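Local coordinates for protein 2-hydroxyisobutanoyl-CoA mutase large subunit (Aquincola tertiaricarbonis, PDB 4R3U) that forms with its small subunit HcmB a cobalamin-dependent mutase that interconverts 2-hydroxyisobutyryl-CoA and (S)-3-hydroxybutyryl-CoA by rearranging the carbon skeleton, at residues 179-184 with 210-215; 317-322 with 428-433; 389-394 with 491-496. One frame throughout, in Å; residues are numbered along the deposited sequence.

Contact 1. Residues 179-184 with 210-215; sequences INPSAW and ADILKE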
loop_
_atom_site.group_PDB
_atom_site.type_symbol
_atom_site.label_atom_id
_atom_site.label_comp_id
_atom_site.label_asym_id
_atom_site.label_seq_id
_atom_site.Cartn_x
_atom_site.Cartn_y
_atom_site.Cartn_z
ATOM N N ILE A 179 -14.472 -10.643 23.127
ATOM C CA ILE A 179 -15.524 -10.735 24.107
ATOM C C ILE A 179 -15.176 -9.804 25.282
ATOM O O ILE A 179 -14.007 -9.653 25.616
ATOM C CB ILE A 179 -15.773 -12.237 24.481
ATOM C CG1 ILE A 179 -17.111 -12.451 25.258
ATOM C CG2 ILE A 179 -14.563 -12.871 25.184
ATOM C CD1 ILE A 179 -18.352 -12.520 24.394
ATOM N N ASN A 180 -16.176 -9.109 25.820
ATOM C CA ASN A 180 -15.926 -8.111 26.847
ATOM C C ASN A 180 -16.652 -8.281 28.208
ATOM O O ASN A 180 -16.081 -8.968 29.057
ATOM C CB ASN A 180 -15.961 -6.691 26.261
ATOM C CG ASN A 180 -14.915 -6.497 25.197
ATOM O OD1 ASN A 180 -13.746 -6.319 25.495
ATOM N ND2 ASN A 180 -15.303 -6.567 23.923
ATOM N N PRO A 181 -17.868 -7.722 28.486
ATOM C CA PRO A 181 -18.461 -7.935 29.821
ATOM C C PRO A 181 -18.724 -9.403 30.191
ATOM O O PRO A 181 -18.775 -9.738 31.383
ATOM C CB PRO A 181 -19.742 -7.090 29.778
ATOM C CG PRO A 181 -20.040 -6.887 28.352
ATOM C CD PRO A 181 -18.734 -6.860 27.650
ATOM N N SER A 182 -18.894 -10.271 29.186
ATOM C CA SER A 182 -19.145 -11.703 29.389
ATOM C C SER A 182 -17.897 -12.536 29.009
ATOM O O SER A 182 -17.999 -13.748 28.767
ATOM C CB SER A 182 -20.370 -12.147 28.600
ATOM O OG SER A 182 -20.208 -11.843 27.224
ATOM N N ALA A 183 -16.708 -11.879 29.005
ATOM C CA ALA A 183 -15.428 -12.510 28.704
ATOM C C ALA A 183 -15.100 -13.676 29.623
ATOM O O ALA A 183 -14.535 -14.674 29.147
ATOM C CB ALA A 183 -14.306 -11.487 28.759
ATOM N N TRP A 184 -15.433 -13.555 30.939
ATOM C CA TRP A 184 -15.113 -14.595 31.914
ATOM C C TRP A 184 -15.821 -15.913 31.627
ATOM O O TRP A 184 -15.227 -16.980 31.813
ATOM C CB TRP A 184 -15.263 -14.093 33.358
ATOM C CG TRP A 184 -16.543 -14.434 34.083
ATOM C CD1 TRP A 184 -16.717 -15.419 35.013
ATOM C CD2 TRP A 184 -17.793 -13.733 34.001
ATOM N NE1 TRP A 184 -17.999 -15.377 35.518
ATOM C CE2 TRP A 184 -18.685 -14.355 34.908
ATOM C CE3 TRP A 184 -18.260 -12.650 33.231
ATOM C CZ2 TRP A 184 -20.011 -13.911 35.084
ATOM C CZ3 TRP A 184 -19.580 -12.236 33.379
ATOM C CH2 TRP A 184 -20.433 -12.845 34.309
ATOM N N ALA A 210 -11.678 -8.715 27.164
ATOM C CA ALA A 210 -12.001 -8.454 28.579
ATOM C C ALA A 210 -12.015 -7.005 29.136
ATOM O O ALA A 210 -12.754 -6.731 30.082
ATOM C CB ALA A 210 -11.196 -9.381 29.479
ATOM N N ASP A 211 -11.202 -6.103 28.578
ATOM C CA ASP A 211 -11.085 -4.690 29.000
ATOM C C ASP A 211 -12.423 -3.982 29.040
ATOM O O ASP A 211 -12.941 -3.568 28.009
ATOM C CB ASP A 211 -10.085 -3.909 28.098
ATOM C CG ASP A 211 -9.814 -2.462 28.472
ATOM O OD1 ASP A 211 -10.465 -1.946 29.426
ATOM O OD2 ASP A 211 -8.986 -1.834 27.802
ATOM N N ILE A 212 -12.948 -3.816 30.247
ATOM C CA ILE A 212 -14.237 -3.154 30.477
ATOM C C ILE A 212 -14.160 -1.624 30.555
ATOM O O ILE A 212 -15.104 -0.947 30.174
ATOM C CB ILE A 212 -15.005 -3.805 31.645
ATOM C CG1 ILE A 212 -16.514 -3.587 31.529
ATOM C CG2 ILE A 212 -14.439 -3.400 33.027
ATOM C CD1 ILE A 212 -17.203 -4.463 30.532
ATOM N N LEU A 213 -13.041 -1.079 31.000
ATOM C CA LEU A 213 -12.886 0.374 31.107
ATOM C C LEU A 213 -13.087 1.078 29.761
ATOM O O LEU A 213 -13.809 2.083 29.683
ATOM C CB LEU A 213 -11.571 0.753 31.841
ATOM C CG LEU A 213 -11.434 0.191 33.316
ATOM C CD1 LEU A 213 -10.063 0.397 33.881
ATOM C CD2 LEU A 213 -12.466 0.759 34.254
ATOM N N LYS A 214 -12.594 0.456 28.685
ATOM C CA LYS A 214 -12.729 0.993 27.343
ATOM C C LYS A 214 -14.145 0.839 26.810
ATOM O O LYS A 214 -14.503 1.503 25.849
ATOM C CB LYS A 214 -11.660 0.390 26.402
ATOM C CG LYS A 214 -11.802 -1.085 26.090
ATOM C CD LYS A 214 -12.558 -1.363 24.805
ATOM C CE LYS A 214 -12.382 -2.814 24.419
ATOM N NZ LYS A 214 -13.164 -3.763 25.280
ATOM N N GLU A 215 -14.946 -0.062 27.420
ATOM C CA GLU A 215 -16.357 -0.295 27.069
ATOM C C GLU A 215 -17.192 0.885 27.550
ATOM O O GLU A 215 -18.012 1.395 26.797
ATOM C CB GLU A 215 -16.857 -1.612 27.683
ATOM C CG GLU A 215 -16.275 -2.865 27.013
ATOM C CD GLU A 215 -16.530 -2.967 25.524
ATOM O OE1 GLU A 215 -17.589 -2.489 25.073
ATOM O OE2 GLU A 215 -15.632 -3.429 24.791
HETATM O O HOH W 1 -14.558 -8.391 31.129
#
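Asn-180 and Lys-214 are the centre of a buried polar contact between two loops of the TIM barrel, which leave the C-terminal ends of the neighbouring parallel strands 175-178 and 206-208 and lead into helices. Ala-210 N donates to Ile-179 O at 2.9 Å, so the loops stay joined just beyond the strand ends. A water sits near Asn-180 O and Ala-210 O, with more acceptors around it than protons to give.

The lysine reaches Asn-180 by a bent path. With CG between the backbone N and the carbonyl carbon (chi1 68°), the chain turns again at chi2 and chi4, and NZ comes 2.6 Å from Asn-180 OD1, above the carbonyl plane of the amide. Lys-214 NZ also donates to Asp-211 O at 2.7 Å and forms a salt bridge with Glu-215 OE2 at 2.5 Å. Glu-215 OE2 lies over the face of the Asn-180 amide, 3.2 Å from CG, the amide and carboxylate planes 35° apart. Asn-180 ND2 turns to Gln-209 and Glu-221, fixing the amide's orientation.

Two apolar contacts flank the polar centre. Ile-212 CD1 touches Pro-181 CB at 3.7 Å, while Ala-183 CB meets Ala-210 CB at 3.8 Å, a close approach that suits alanine. Asp-211 bonds Tyr-278 and caps the turn into its helix through Lys-214 N.

Asparagine suits a place that needs both an acceptor and a donor. The buried ammonium, held by three oxygens, one of them from a carboxylate, with a further weak bond to Gln-209, is consistent with a charged lysine next to the substrate-binding residues Gln-209 and His-256.

Contact 2. Residues 317-322 with 428-433; sequences RRCYAK and EYEKKI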
loop_
_atom_site.group_PDB
_atom_site.type_symbol
_atom_site.label_atom_id
_atom_site.label_comp_id
_atom_site.label_asym_id
_atom_site.label_seq_id
_atom_site.Cartn_x
_atom_site.Cartn_y
_atom_site.Cartn_z
ATOM N N ARG A 317 5.197 1.876 23.663
ATOM C CA ARG A 317 6.139 0.890 24.196
ATOM C C ARG A 317 7.068 1.497 25.218
ATOM O O ARG A 317 7.341 0.845 26.231
ATOM C CB ARG A 317 6.943 0.227 23.078
ATOM C CG ARG A 317 6.287 -1.030 22.520
ATOM C CD ARG A 317 7.276 -1.949 21.822
ATOM N NE ARG A 317 7.887 -1.285 20.670
ATOM C CZ ARG A 317 7.425 -1.349 19.425
ATOM N NH1 ARG A 317 6.387 -2.121 19.134
ATOM N NH2 ARG A 317 8.019 -0.671 18.457
ATOM N N ARG A 318 7.560 2.741 24.960
ATOM C CA ARG A 318 8.482 3.466 25.850
ATOM C C ARG A 318 7.790 3.888 27.145
ATOM O O ARG A 318 8.346 3.686 28.224
ATOM C CB ARG A 318 9.118 4.677 25.135
ATOM C CG ARG A 318 10.201 5.395 25.957
ATOM C CD ARG A 318 11.236 6.024 25.067
ATOM N NE ARG A 318 10.851 7.363 24.646
ATOM C CZ ARG A 318 11.311 7.983 23.563
ATOM N NH1 ARG A 318 10.939 9.224 23.299
ATOM N NH2 ARG A 318 12.153 7.369 22.741
ATOM N N CYS A 319 6.577 4.471 27.027
ATOM C CA CYS A 319 5.729 4.928 28.135
ATOM C C CYS A 319 5.367 3.760 29.047
ATOM O O CYS A 319 5.524 3.852 30.268
ATOM C CB CYS A 319 4.484 5.632 27.600
ATOM S SG CYS A 319 4.815 7.220 26.798
ATOM N N TYR A 320 4.950 2.643 28.433
ATOM C CA TYR A 320 4.604 1.416 29.123
ATOM C C TYR A 320 5.778 0.877 29.925
ATOM O O TYR A 320 5.587 0.544 31.095
ATOM C CB TYR A 320 4.112 0.354 28.128
ATOM C CG TYR A 320 3.830 -0.986 28.780
ATOM C CD1 TYR A 320 2.705 -1.172 29.580
ATOM C CD2 TYR A 320 4.694 -2.065 28.603
ATOM C CE1 TYR A 320 2.432 -2.405 30.173
ATOM C CE2 TYR A 320 4.433 -3.299 29.189
ATOM C CZ TYR A 320 3.302 -3.462 29.977
ATOM O OH TYR A 320 3.043 -4.671 30.559
ATOM N N ALA A 321 6.989 0.790 29.303
ATOM C CA ALA A 321 8.200 0.318 29.987
ATOM C C ALA A 321 8.483 1.160 31.234
ATOM O O ALA A 321 8.651 0.593 32.327
ATOM C CB ALA A 321 9.386 0.363 29.056
ATOM N N LYS A 322 8.470 2.517 31.066
ATOM C CA LYS A 322 8.743 3.481 32.125
ATOM C C LYS A 322 7.763 3.379 33.287
ATOM O O LYS A 322 8.194 3.434 34.432
ATOM C CB LYS A 322 8.843 4.909 31.561
ATOM C CG LYS A 322 10.111 5.122 30.751
ATOM C CD LYS A 322 10.180 6.465 30.037
ATOM C CE LYS A 322 11.572 6.663 29.472
ATOM N NZ LYS A 322 11.781 8.039 28.949
ATOM N N GLU A 428 7.570 13.484 21.358
ATOM C CA GLU A 428 6.448 14.415 21.521
ATOM C C GLU A 428 5.247 13.647 22.066
ATOM O O GLU A 428 4.663 14.068 23.068
ATOM C CB GLU A 428 6.114 15.132 20.199
ATOM C CG GLU A 428 6.627 16.559 20.145
ATOM C CD GLU A 428 5.975 17.509 21.143
ATOM O OE1 GLU A 428 6.612 17.804 22.182
ATOM O OE2 GLU A 428 4.826 17.949 20.894
ATOM N N TYR A 429 4.936 12.473 21.471
ATOM C CA TYR A 429 3.869 11.600 21.956
ATOM C C TYR A 429 4.068 11.188 23.428
ATOM O O TYR A 429 3.144 11.357 24.219
ATOM C CB TYR A 429 3.672 10.372 21.037
ATOM C CG TYR A 429 2.548 10.604 20.062
ATOM C CD1 TYR A 429 1.227 10.290 20.401
ATOM C CD2 TYR A 429 2.773 11.278 18.863
ATOM C CE1 TYR A 429 0.171 10.595 19.544
ATOM C CE2 TYR A 429 1.728 11.573 17.994
ATOM C CZ TYR A 429 0.432 11.224 18.335
ATOM O OH TYR A 429 -0.597 11.570 17.500
ATOM N N GLU A 430 5.289 10.734 23.794
ATOM C CA GLU A 430 5.691 10.325 25.144
ATOM C C GLU A 430 5.341 11.399 26.196
ATOM O O GLU A 430 4.579 11.134 27.122
ATOM C CB GLU A 430 7.195 10.014 25.161
ATOM C CG GLU A 430 7.661 9.439 26.486
ATOM C CD GLU A 430 9.142 9.528 26.777
ATOM O OE1 GLU A 430 9.555 9.054 27.858
ATOM O OE2 GLU A 430 9.879 10.127 25.962
ATOM N N LYS A 431 5.865 12.620 26.002
ATOM C CA LYS A 431 5.643 13.768 26.868
ATOM C C LYS A 431 4.152 14.127 26.966
ATOM O O LYS A 431 3.646 14.304 28.077
ATOM C CB LYS A 431 6.502 14.962 26.421
ATOM C CG LYS A 431 8.001 14.709 26.603
ATOM C CD LYS A 431 8.872 15.751 25.910
ATOM C CE LYS A 431 10.355 15.524 26.134
ATOM N NZ LYS A 431 11.201 16.409 25.280
ATOM N N LYS A 432 3.447 14.184 25.818
ATOM C CA LYS A 432 2.013 14.508 25.762
ATOM C C LYS A 432 1.177 13.443 26.434
ATOM O O LYS A 432 0.208 13.787 27.115
ATOM C CB LYS A 432 1.537 14.801 24.331
ATOM C CG LYS A 432 2.062 16.104 23.717
ATOM C CD LYS A 432 1.364 17.363 24.217
ATOM C CE LYS A 432 2.231 18.580 23.975
ATOM N NZ LYS A 432 1.803 19.749 24.793
ATOM N N ILE A 433 1.593 12.155 26.314
ATOM C CA ILE A 433 0.943 11.012 26.985
ATOM C C ILE A 433 1.105 11.149 28.506
ATOM O O ILE A 433 0.112 11.054 29.224
ATOM C CB ILE A 433 1.482 9.640 26.480
ATOM C CG1 ILE A 433 0.887 9.251 25.098
ATOM C CG2 ILE A 433 1.288 8.506 27.521
ATOM C CD1 ILE A 433 1.856 8.332 24.223
#
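Glu-430 reaches from helix 420-442 to Arg-318, Cys-319 and Lys-322 of helix 306-327. The axes of segments 317-322 and 428-433 approach to 9.9 Å and cross at -47°. The tight part lies around Cys-319. Its SG is 3.6 Å from both CA and CG of Glu-430 and 3.8 Å from Ile-433 CG2, so the small, polarisable thiol fits where the helix backbones come nearest. Leu-272 and Phe-434 also touch this cysteine, making its surroundings largely apolar.

Beyond the sulfur the contact becomes ionic. Glu-430 has CG anti to its backbone N (chi1 -174°) and is extended from there, which carries the carboxylate past the thiol to two basic chains that cross it at about a right angle. Arg-318 NH1 bonds OE2 at 3.0 Å from above the carboxylate plane, and NE adds a weak bond to the same oxygen. The other oxygen, OE1, takes Lys-322 NZ at 2.7 Å on its syn side. Lys-322 lies on the looser side: it is partly exposed, and its straight chain runs beside OE1, with CD at 3.4 Å. Asp-73 gives NZ a second carboxylate, while Thr-427 OG1 and Asp-73 O take up other N-H groups of Arg-318.

One glutamate thus divides its two oxygens between an arginine and a lysine. Such a network would be expected to keep the mostly buried carboxylate ionised, and it ties the two helices to the loop of Asp-73.

Contact 3. Residues 389-394 with 491-496; sequences TEDAMK and KIEIHP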
loop_
_atom_site.group_PDB
_atom_site.type_symbol
_atom_site.label_atom_id
_atom_site.label_comp_id
_atom_site.label_asym_id
_atom_site.label_seq_id
_atom_site.Cartn_x
_atom_site.Cartn_y
_atom_site.Cartn_z
ATOM N N THR A 389 -16.618 -10.836 3.145
ATOM C CA THR A 389 -16.708 -12.001 2.291
ATOM C C THR A 389 -15.360 -12.711 2.367
ATOM O O THR A 389 -14.368 -12.174 2.874
ATOM C CB THR A 389 -17.019 -11.606 0.825
ATOM O OG1 THR A 389 -15.976 -10.772 0.307
ATOM C CG2 THR A 389 -18.378 -10.964 0.656
ATOM N N GLU A 390 -15.327 -13.918 1.843
ATOM C CA GLU A 390 -14.117 -14.709 1.756
ATOM C C GLU A 390 -13.072 -13.983 0.914
ATOM O O GLU A 390 -11.962 -13.807 1.389
ATOM C CB GLU A 390 -14.443 -16.074 1.170
ATOM C CG GLU A 390 -15.190 -16.955 2.145
ATOM C CD GLU A 390 -15.388 -18.376 1.672
ATOM O OE1 GLU A 390 -15.441 -18.583 0.440
ATOM O OE2 GLU A 390 -15.500 -19.280 2.530
ATOM N N ASP A 391 -13.448 -13.475 -0.273
ATOM C CA ASP A 391 -12.544 -12.742 -1.182
ATOM C C ASP A 391 -11.909 -11.510 -0.551
ATOM O O ASP A 391 -10.736 -11.264 -0.762
ATOM C CB ASP A 391 -13.252 -12.349 -2.494
ATOM C CG ASP A 391 -13.538 -13.460 -3.487
ATOM O OD1 ASP A 391 -12.860 -14.520 -3.415
ATOM O OD2 ASP A 391 -14.395 -13.247 -4.387
ATOM N N ALA A 392 -12.691 -10.742 0.209
ATOM C CA ALA A 392 -12.269 -9.542 0.914
ATOM C C ALA A 392 -11.223 -9.908 1.983
ATOM O O ALA A 392 -10.183 -9.251 2.065
ATOM C CB ALA A 392 -13.472 -8.868 1.545
ATOM N N MET A 393 -11.464 -10.985 2.750
ATOM C CA MET A 393 -10.523 -11.484 3.747
ATOM C C MET A 393 -9.279 -12.033 3.124
ATOM O O MET A 393 -8.186 -11.753 3.613
ATOM C CB MET A 393 -11.180 -12.475 4.721
ATOM C CG MET A 393 -12.119 -11.802 5.731
ATOM S SD MET A 393 -11.314 -10.637 6.893
ATOM C CE MET A 393 -11.465 -9.059 6.015
ATOM N N LYS A 394 -9.418 -12.744 1.997
ATOM C CA LYS A 394 -8.304 -13.298 1.203
ATOM C C LYS A 394 -7.374 -12.151 0.776
ATOM O O LYS A 394 -6.167 -12.246 0.983
ATOM C CB LYS A 394 -8.855 -14.029 -0.008
ATOM C CG LYS A 394 -8.005 -15.216 -0.458
ATOM C CD LYS A 394 -8.065 -15.513 -1.960
ATOM C CE LYS A 394 -9.409 -15.588 -2.623
ATOM N NZ LYS A 394 -9.278 -15.897 -4.072
ATOM N N LYS A 491 -20.842 -3.029 -8.392
ATOM C CA LYS A 491 -20.972 -4.461 -8.250
ATOM C C LYS A 491 -20.119 -4.859 -7.055
ATOM O O LYS A 491 -18.897 -4.665 -7.031
ATOM C CB LYS A 491 -20.514 -5.197 -9.527
ATOM C CG LYS A 491 -21.482 -5.126 -10.729
ATOM C CD LYS A 491 -21.136 -4.089 -11.852
ATOM C CE LYS A 491 -20.049 -4.478 -12.835
ATOM N NZ LYS A 491 -19.735 -3.355 -13.763
ATOM N N ILE A 492 -20.781 -5.366 -6.030
ATOM C CA ILE A 492 -20.122 -5.832 -4.829
ATOM C C ILE A 492 -20.860 -7.041 -4.290
ATOM O O ILE A 492 -22.088 -7.012 -4.141
ATOM C CB ILE A 492 -19.864 -4.718 -3.755
ATOM C CG1 ILE A 492 -19.045 -5.286 -2.533
ATOM C CG2 ILE A 492 -21.153 -3.982 -3.348
ATOM C CD1 ILE A 492 -18.494 -4.296 -1.559
ATOM N N GLU A 493 -20.111 -8.099 -4.014
ATOM C CA GLU A 493 -20.641 -9.302 -3.395
ATOM C C GLU A 493 -20.761 -8.976 -1.893
ATOM O O GLU A 493 -19.782 -8.520 -1.287
ATOM C CB GLU A 493 -19.680 -10.481 -3.644
ATOM C CG GLU A 493 -19.870 -11.647 -2.683
ATOM C CD GLU A 493 -18.970 -12.866 -2.823
ATOM O OE1 GLU A 493 -19.299 -13.882 -2.171
ATOM O OE2 GLU A 493 -17.962 -12.827 -3.573
ATOM N N ILE A 494 -21.949 -9.173 -1.306
ATOM C CA ILE A 494 -22.136 -8.891 0.115
ATOM C C ILE A 494 -22.345 -10.173 0.889
ATOM O O ILE A 494 -23.135 -11.025 0.459
ATOM C CB ILE A 494 -23.298 -7.863 0.331
ATOM C CG1 ILE A 494 -23.022 -6.514 -0.360
ATOM C CG2 ILE A 494 -23.728 -7.708 1.810
ATOM C CD1 ILE A 494 -21.857 -5.736 0.189
ATOM N N HIS A 495 -21.683 -10.299 2.051
ATOM C CA HIS A 495 -21.884 -11.453 2.924
ATOM C C HIS A 495 -23.348 -11.475 3.418
ATOM O O HIS A 495 -23.819 -10.476 3.960
ATOM C CB HIS A 495 -20.934 -11.434 4.126
ATOM C CG HIS A 495 -21.015 -12.689 4.954
ATOM N ND1 HIS A 495 -20.301 -13.832 4.561
ATOM C CD2 HIS A 495 -21.689 -12.970 6.098
ATOM C CE1 HIS A 495 -20.548 -14.744 5.479
ATOM N NE2 HIS A 495 -21.357 -14.280 6.430
ATOM N N PRO A 496 -24.095 -12.587 3.200
ATOM C CA PRO A 496 -25.507 -12.603 3.617
ATOM C C PRO A 496 -25.737 -13.216 4.992
ATOM O O PRO A 496 -24.970 -14.051 5.488
ATOM C CB PRO A 496 -26.175 -13.441 2.530
ATOM C CG PRO A 496 -25.062 -14.416 2.079
ATOM C CD PRO A 496 -23.722 -13.851 2.517
HETATM O O HOH W 2 -16.003 -14.305 -1.363
#
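The imidazole of His-495, a residue whose backbone N and CB face Thr-389 CG2, carries Pro-496 CD over one face, 3.8 Å above the plane and offset toward the rim; Phe-104 joins it in an edge-to-face pair. The other flat groups are two carboxylates, Asp-391 and Glu-493, which stand almost perpendicular, their planes 87° apart, with OD2 of the aspartate 3.7 Å from OE2 of the glutamate.

Thr-389 begins helix 390-405 and splits its branches between two tasks. OG1 lies between the backbone N and the carbonyl carbon (chi1 61°), from where it accepts Ala-392 N at 3.3 Å as the N-cap. The methyl CG2 is left to meet the irregular segment 491-496: Glu-493 O lies 3.4 Å away, His-495 N 3.6 Å, and Glu-493 CG 3.7 Å. A branched residue with one hydroxyl and one methyl is well suited to this double role, and the backbone N of Thr-389 is taken by Asp-382.

Glu-493 runs extended from CG toward the first turn of the helix. A water accepts from Asp-391 N at 2.9 Å and donates weakly to Glu-493 OE2, thereby linking the glutamate to the helix start. Lys-394 makes a salt bridge to Glu-485 of the second subunit and only a long ion pair with Asp-391.

Direct contact is thus mainly a methyl against backbone and the aliphatic part of a glutamate, at the surface. The repulsion between the two acids is probably eased by solvent, the bridging water and the positive end of the helix dipole.

Overall arrangement
The three contacts lie apart in one TIM-barrel subunit, and none touches another. Contact 1 sits at the C-terminal ends of barrel strands: its Asn-180 side chain is about 6 Å from bound 3-hydroxybutanoyl-CoA and its Glu-215 side chain about 6 Å from cobalamin. Contact 3 approaches the cofactors from the surface, with the side chain of His-495 about 7 Å from 5'-deoxyadenosine. Contact 2 packs helices away from the annotated sites. Centres of contacts 1 and 2 are 25 Å apart and those of 1 and 3 are 29 Å; contacts 2 and 3, at 39 Å, lie on opposite sides of the chain's centre, although helices 390-405 and 420-442 follow each other in sequence.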